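Local structure of hydrogenase maturation factor (Thermoanaerobacter tengcongensis, 3VTH) at residues P251-Y265 against G296-Y310. The protein probably transfers a carbamoyl group from carbamoyl phosphate, with ATP, to the C-terminal cysteine of HypE during [NiFe]-hydrogenase maturation. Sequence-based numbering, arbitrary orientation.
With APC (diphosphomethylphosphonic acid adenosyl ester), chain F.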
# COMPACT_ATOMS: atom_id res chain seq x y z
N PRO A 251 -1.60 -16.00 3.95
CA PRO A 251 -3.03 -16.08 3.59
C PRO A 251 -3.30 -15.58 2.17
O PRO A 251 -2.62 -14.66 1.70
CB PRO A 251 -3.71 -15.13 4.59
CG PRO A 251 -2.60 -14.13 4.97
CD PRO A 251 -1.34 -14.96 4.97
N PHE A 252 -4.29 -16.19 1.52
CA PHE A 252 -4.76 -15.74 0.22
C PHE A 252 -5.91 -14.74 0.37
O PHE A 252 -6.86 -14.98 1.14
CB PHE A 252 -5.32 -16.91 -0.59
CG PHE A 252 -4.27 -17.82 -1.17
CD1 PHE A 252 -3.14 -17.31 -1.81
CD2 PHE A 252 -4.44 -19.19 -1.12
CE1 PHE A 252 -2.19 -18.18 -2.37
CE2 PHE A 252 -3.50 -20.06 -1.69
CZ PHE A 252 -2.37 -19.55 -2.29
N ALA A 253 -5.83 -13.67 -0.41
CA ALA A 253 -6.94 -12.76 -0.62
C ALA A 253 -7.95 -13.41 -1.57
O ALA A 253 -7.58 -14.20 -2.41
CB ALA A 253 -6.43 -11.46 -1.21
N VAL A 254 -9.21 -13.04 -1.42
CA VAL A 254 -10.30 -13.63 -2.20
C VAL A 254 -11.14 -12.50 -2.82
O VAL A 254 -11.32 -11.45 -2.20
CB VAL A 254 -11.15 -14.57 -1.29
CG1 VAL A 254 -12.43 -15.02 -1.98
CG2 VAL A 254 -10.35 -15.82 -0.91
N MET A 255 -11.58 -12.71 -4.05
CA MET A 255 -12.53 -11.82 -4.69
C MET A 255 -13.95 -12.35 -4.53
O MET A 255 -14.21 -13.52 -4.83
CB MET A 255 -12.22 -11.65 -6.18
CG MET A 255 -13.16 -10.67 -6.87
SD MET A 255 -12.75 -10.37 -8.61
CE MET A 255 -11.31 -9.33 -8.45
N MET A 256 -14.86 -11.50 -4.07
CA MET A 256 -16.27 -11.86 -3.98
C MET A 256 -17.09 -10.93 -4.86
O MET A 256 -16.61 -9.86 -5.24
CB MET A 256 -16.73 -11.78 -2.53
CG MET A 256 -15.90 -12.69 -1.63
SD MET A 256 -16.69 -13.00 -0.06
CE MET A 256 -15.38 -13.89 0.77
N ARG A 257 -18.32 -11.32 -5.17
CA ARG A 257 -19.10 -10.62 -6.20
C ARG A 257 -19.62 -9.26 -5.74
O ARG A 257 -19.66 -8.33 -6.54
CB ARG A 257 -20.22 -11.52 -6.74
CG ARG A 257 -21.32 -11.82 -5.75
CD ARG A 257 -22.03 -13.15 -6.05
NE ARG A 257 -22.69 -13.16 -7.35
CZ ARG A 257 -22.27 -13.87 -8.40
NH1 ARG A 257 -21.19 -14.65 -8.31
NH2 ARG A 257 -22.95 -13.82 -9.54
N ASP A 258 -20.01 -9.15 -4.47
CA ASP A 258 -20.59 -7.90 -3.94
C ASP A 258 -20.58 -7.89 -2.42
O ASP A 258 -20.20 -8.90 -1.79
CB ASP A 258 -22.03 -7.68 -4.46
CG ASP A 258 -22.96 -8.85 -4.17
OD1 ASP A 258 -22.76 -9.58 -3.17
OD2 ASP A 258 -23.92 -9.05 -4.94
N VAL A 259 -21.00 -6.77 -1.83
CA VAL A 259 -20.96 -6.61 -0.37
C VAL A 259 -21.84 -7.64 0.33
O VAL A 259 -21.48 -8.15 1.39
CB VAL A 259 -21.31 -5.16 0.08
CG1 VAL A 259 -21.31 -5.06 1.61
CG2 VAL A 259 -20.28 -4.17 -0.48
N GLU A 260 -22.99 -7.97 -0.28
CA GLU A 260 -23.87 -9.00 0.26
C GLU A 260 -23.13 -10.34 0.45
O GLU A 260 -23.26 -10.97 1.49
CB GLU A 260 -25.13 -9.19 -0.60
CG GLU A 260 -26.21 -10.01 0.13
CD GLU A 260 -27.41 -10.39 -0.73
OE1 GLU A 260 -27.32 -10.41 -1.98
OE2 GLU A 260 -28.47 -10.70 -0.15
N GLU A 261 -22.37 -10.76 -0.56
CA GLU A 261 -21.58 -11.99 -0.45
C GLU A 261 -20.53 -11.87 0.66
O GLU A 261 -20.38 -12.78 1.47
CB GLU A 261 -20.94 -12.37 -1.80
CG GLU A 261 -20.15 -13.67 -1.72
CD GLU A 261 -19.86 -14.34 -3.05
OE1 GLU A 261 -19.21 -13.73 -3.94
OE2 GLU A 261 -20.28 -15.50 -3.20
N VAL A 262 -19.83 -10.75 0.73
CA VAL A 262 -18.79 -10.55 1.75
C VAL A 262 -19.37 -10.71 3.16
O VAL A 262 -18.76 -11.35 4.01
CB VAL A 262 -18.08 -9.18 1.59
CG1 VAL A 262 -16.98 -9.01 2.64
CG2 VAL A 262 -17.48 -9.05 0.21
N LYS A 263 -20.57 -10.16 3.38
CA LYS A 263 -21.23 -10.18 4.70
C LYS A 263 -21.58 -11.59 5.17
O LYS A 263 -21.88 -11.78 6.36
CB LYS A 263 -22.50 -9.33 4.69
CG LYS A 263 -22.30 -7.84 4.43
CD LYS A 263 -22.42 -7.05 5.70
CE LYS A 263 -23.45 -5.94 5.56
NZ LYS A 263 -23.06 -4.91 4.55
N LYS A 264 -21.57 -12.56 4.26
CA LYS A 264 -21.80 -13.97 4.63
C LYS A 264 -20.60 -14.54 5.37
O LYS A 264 -20.74 -15.48 6.15
CB LYS A 264 -22.08 -14.84 3.39
CG LYS A 264 -23.51 -14.80 2.90
CD LYS A 264 -23.64 -15.42 1.51
CE LYS A 264 -25.07 -15.28 1.00
NZ LYS A 264 -25.25 -15.85 -0.38
N TYR A 265 -19.43 -13.97 5.09
CA TYR A 265 -18.17 -14.49 5.60
C TYR A 265 -17.48 -13.57 6.59
O TYR A 265 -16.57 -14.00 7.31
CB TYR A 265 -17.21 -14.76 4.45
CG TYR A 265 -17.72 -15.73 3.42
CD1 TYR A 265 -17.56 -17.10 3.59
CD2 TYR A 265 -18.35 -15.28 2.26
CE1 TYR A 265 -18.04 -18.01 2.64
CE2 TYR A 265 -18.83 -16.18 1.29
CZ TYR A 265 -18.67 -17.53 1.50
OH TYR A 265 -19.11 -18.41 0.55
N GLY A 296 -6.96 -23.70 4.06
CA GLY A 296 -5.81 -23.19 3.31
C GLY A 296 -5.98 -21.80 2.73
O GLY A 296 -5.11 -21.34 1.99
N ILE A 297 -7.08 -21.12 3.04
CA ILE A 297 -7.22 -19.72 2.62
C ILE A 297 -6.53 -18.83 3.66
O ILE A 297 -5.59 -18.07 3.34
CB ILE A 297 -8.71 -19.27 2.43
CG1 ILE A 297 -9.42 -20.04 1.29
CG2 ILE A 297 -8.83 -17.76 2.24
CD1 ILE A 297 -8.84 -19.82 -0.07
N ALA A 298 -7.02 -18.89 4.89
CA ALA A 298 -6.48 -18.06 5.96
C ALA A 298 -6.55 -18.80 7.29
O ALA A 298 -7.12 -18.30 8.27
CB ALA A 298 -7.21 -16.71 6.02
N ASP A 299 -5.98 -20.00 7.31
CA ASP A 299 -6.02 -20.85 8.49
C ASP A 299 -5.34 -20.16 9.67
O ASP A 299 -4.28 -19.55 9.52
CB ASP A 299 -5.33 -22.19 8.24
CG ASP A 299 -5.98 -22.99 7.11
OD1 ASP A 299 -5.27 -23.83 6.53
OD2 ASP A 299 -7.18 -22.77 6.81
N ASP A 300 -5.99 -20.24 10.83
CA ASP A 300 -5.45 -19.76 12.10
C ASP A 300 -5.34 -18.24 12.19
O ASP A 300 -4.68 -17.71 13.08
CB ASP A 300 -4.12 -20.45 12.44
CG ASP A 300 -4.23 -21.97 12.45
OD1 ASP A 300 -5.14 -22.51 13.10
OD2 ASP A 300 -3.39 -22.62 11.80
N LEU A 301 -5.99 -17.55 11.25
CA LEU A 301 -6.21 -16.12 11.37
C LEU A 301 -7.70 -15.84 11.58
O LEU A 301 -8.56 -16.65 11.17
CB LEU A 301 -5.70 -15.38 10.13
CG LEU A 301 -4.21 -15.58 9.79
CD1 LEU A 301 -3.83 -14.88 8.49
CD2 LEU A 301 -3.32 -15.12 10.93
N ASP A 302 -8.01 -14.71 12.23
CA ASP A 302 -9.41 -14.36 12.45
C ASP A 302 -9.92 -13.34 11.42
O ASP A 302 -11.02 -12.81 11.56
CB ASP A 302 -9.66 -13.91 13.90
CG ASP A 302 -9.05 -12.55 14.23
OD1 ASP A 302 -8.21 -12.02 13.47
OD2 ASP A 302 -9.40 -12.01 15.30
N THR A 303 -9.09 -13.06 10.42
CA THR A 303 -9.42 -12.11 9.35
C THR A 303 -9.32 -12.74 7.95
O THR A 303 -8.62 -13.73 7.76
CB THR A 303 -8.48 -10.90 9.36
OG1 THR A 303 -7.13 -11.35 9.19
CG2 THR A 303 -8.60 -10.09 10.70
N LEU A 304 -10.03 -12.16 7.00
CA LEU A 304 -9.96 -12.54 5.60
C LEU A 304 -9.64 -11.28 4.80
O LEU A 304 -10.15 -10.20 5.11
CB LEU A 304 -11.32 -13.09 5.17
CG LEU A 304 -11.55 -14.37 4.36
CD1 LEU A 304 -10.60 -15.52 4.72
CD2 LEU A 304 -13.04 -14.80 4.57
N GLY A 305 -8.81 -11.41 3.76
CA GLY A 305 -8.55 -10.31 2.84
C GLY A 305 -9.52 -10.43 1.68
O GLY A 305 -9.49 -11.44 0.97
N VAL A 306 -10.39 -9.44 1.51
CA VAL A 306 -11.45 -9.52 0.50
C VAL A 306 -11.45 -8.32 -0.41
O VAL A 306 -11.28 -7.20 0.04
CB VAL A 306 -12.85 -9.68 1.16
CG1 VAL A 306 -13.93 -9.89 0.09
CG2 VAL A 306 -12.86 -10.86 2.11
N MET A 307 -11.63 -8.56 -1.71
CA MET A 307 -11.81 -7.51 -2.68
C MET A 307 -13.07 -7.76 -3.51
O MET A 307 -13.58 -8.89 -3.62
CB MET A 307 -10.59 -7.43 -3.61
CG MET A 307 -10.48 -8.63 -4.58
SD MET A 307 -8.87 -8.78 -5.40
CE MET A 307 -8.45 -7.05 -5.58
N LEU A 308 -13.56 -6.69 -4.12
CA LEU A 308 -14.69 -6.77 -5.03
C LEU A 308 -14.14 -6.72 -6.46
O LEU A 308 -12.97 -6.43 -6.65
CB LEU A 308 -15.65 -5.61 -4.76
CG LEU A 308 -16.31 -5.60 -3.37
CD1 LEU A 308 -17.26 -4.40 -3.20
CD2 LEU A 308 -17.06 -6.91 -3.10
N PRO A 309 -14.99 -7.00 -7.47
CA PRO A 309 -14.55 -6.90 -8.87
C PRO A 309 -14.01 -5.50 -9.18
O PRO A 309 -14.56 -4.50 -8.65
CB PRO A 309 -15.85 -7.13 -9.65
CG PRO A 309 -16.67 -8.00 -8.78
CD PRO A 309 -16.38 -7.49 -7.37
N TYR A 310 -12.96 -5.41 -9.99
CA TYR A 310 -12.40 -4.10 -10.34
C TYR A 310 -12.22 -3.84 -11.84
O TYR A 310 -11.97 -2.70 -12.25
CB TYR A 310 -11.09 -3.80 -9.57
CG TYR A 310 -9.93 -4.75 -9.81
CD1 TYR A 310 -9.73 -5.86 -8.97
CD2 TYR A 310 -9.03 -4.53 -10.86
CE1 TYR A 310 -8.67 -6.73 -9.18
CE2 TYR A 310 -7.94 -5.41 -11.08
CZ TYR A 310 -7.77 -6.50 -10.23
OH TYR A 310 -6.73 -7.38 -10.42
PG APC F . 4.39 -13.83 -3.25
O1G APC F . 3.52 -13.42 -4.40
O2G APC F . 4.00 -15.18 -2.69
O3G APC F . 5.86 -13.72 -3.50
PB APC F . 2.88 -11.93 -1.70
O1B APC F . 2.84 -10.86 -2.74
O2B APC F . 3.04 -11.43 -0.28
O3B APC F . 4.18 -12.82 -2.00
PA APC F . -0.07 -12.42 -2.67
O1A APC F . -1.14 -13.47 -2.49
O2A APC F . 0.17 -11.99 -4.07
C3A APC F . 1.44 -13.04 -1.84
O5' APC F . -0.47 -11.06 -1.89
C5' APC F . -1.59 -10.95 -1.01
C4' APC F . -1.16 -10.17 0.22
O4' APC F . -2.33 -9.96 1.02
C3' APC F . -0.17 -10.98 1.06
O3' APC F . 0.89 -10.16 1.58
C2' APC F . -1.01 -11.47 2.22
O2' APC F . -0.22 -11.77 3.39
C1' APC F . -2.05 -10.36 2.36
N9 APC F . -3.21 -10.96 3.00
C8 APC F . -4.14 -11.79 2.44
N7 APC F . -5.04 -12.18 3.37
C5 APC F . -4.68 -11.60 4.54
C6 APC F . -5.18 -11.59 5.93
N6 APC F . -6.29 -12.29 6.28
N1 APC F . -4.51 -10.86 6.84
C2 APC F . -3.41 -10.14 6.52
N3 APC F . -2.88 -10.10 5.29
C4 APC F . -3.48 -10.80 4.29
O HOH W 1 -7.24 -13.79 3.52
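V254 and V306, M255 and M307 pair as neighbours on two parallel strands. V254 N donates to G305 O and V254 O accepts from M307 N, both at 2.9 Å; M256 N then meets M307 O almost head-on, with a C=O...N angle of 176°, and F252 N donates to I297 O. The tight side faces helix 259-265, where V262 CG2 meets V306 CG1 tip to tip at 3.7 Å and crosses L308 near CD2. Compact branched residues suit this close seam, and M256, extended beyond CG, crosses V306 at about a right angle, its CG 3.8 Å from V306 CG1. On the other face M255, bent at chi3 (-75°), brings CE to 3.8 Å from Y310 CE1. At the strands' start the adenine of the ATP analogue (APC) takes over as packing partner. P251 CG lies 3.3 Å from APC C5, T303 OG1 accepts from APC N6, and a water links F252 O, G305 N and APC N6. G305, lacking a side chain, leaves room for APC N7. The solvent side is the type II turn A298-L301, with D299 and D300 exposed, and the helix's outer surface. Within the YrdC-like domain, strand 254-255 lies between 325-329 and 303-307, with 283-287 beyond, while helix 312-320 packs against M255 and P309.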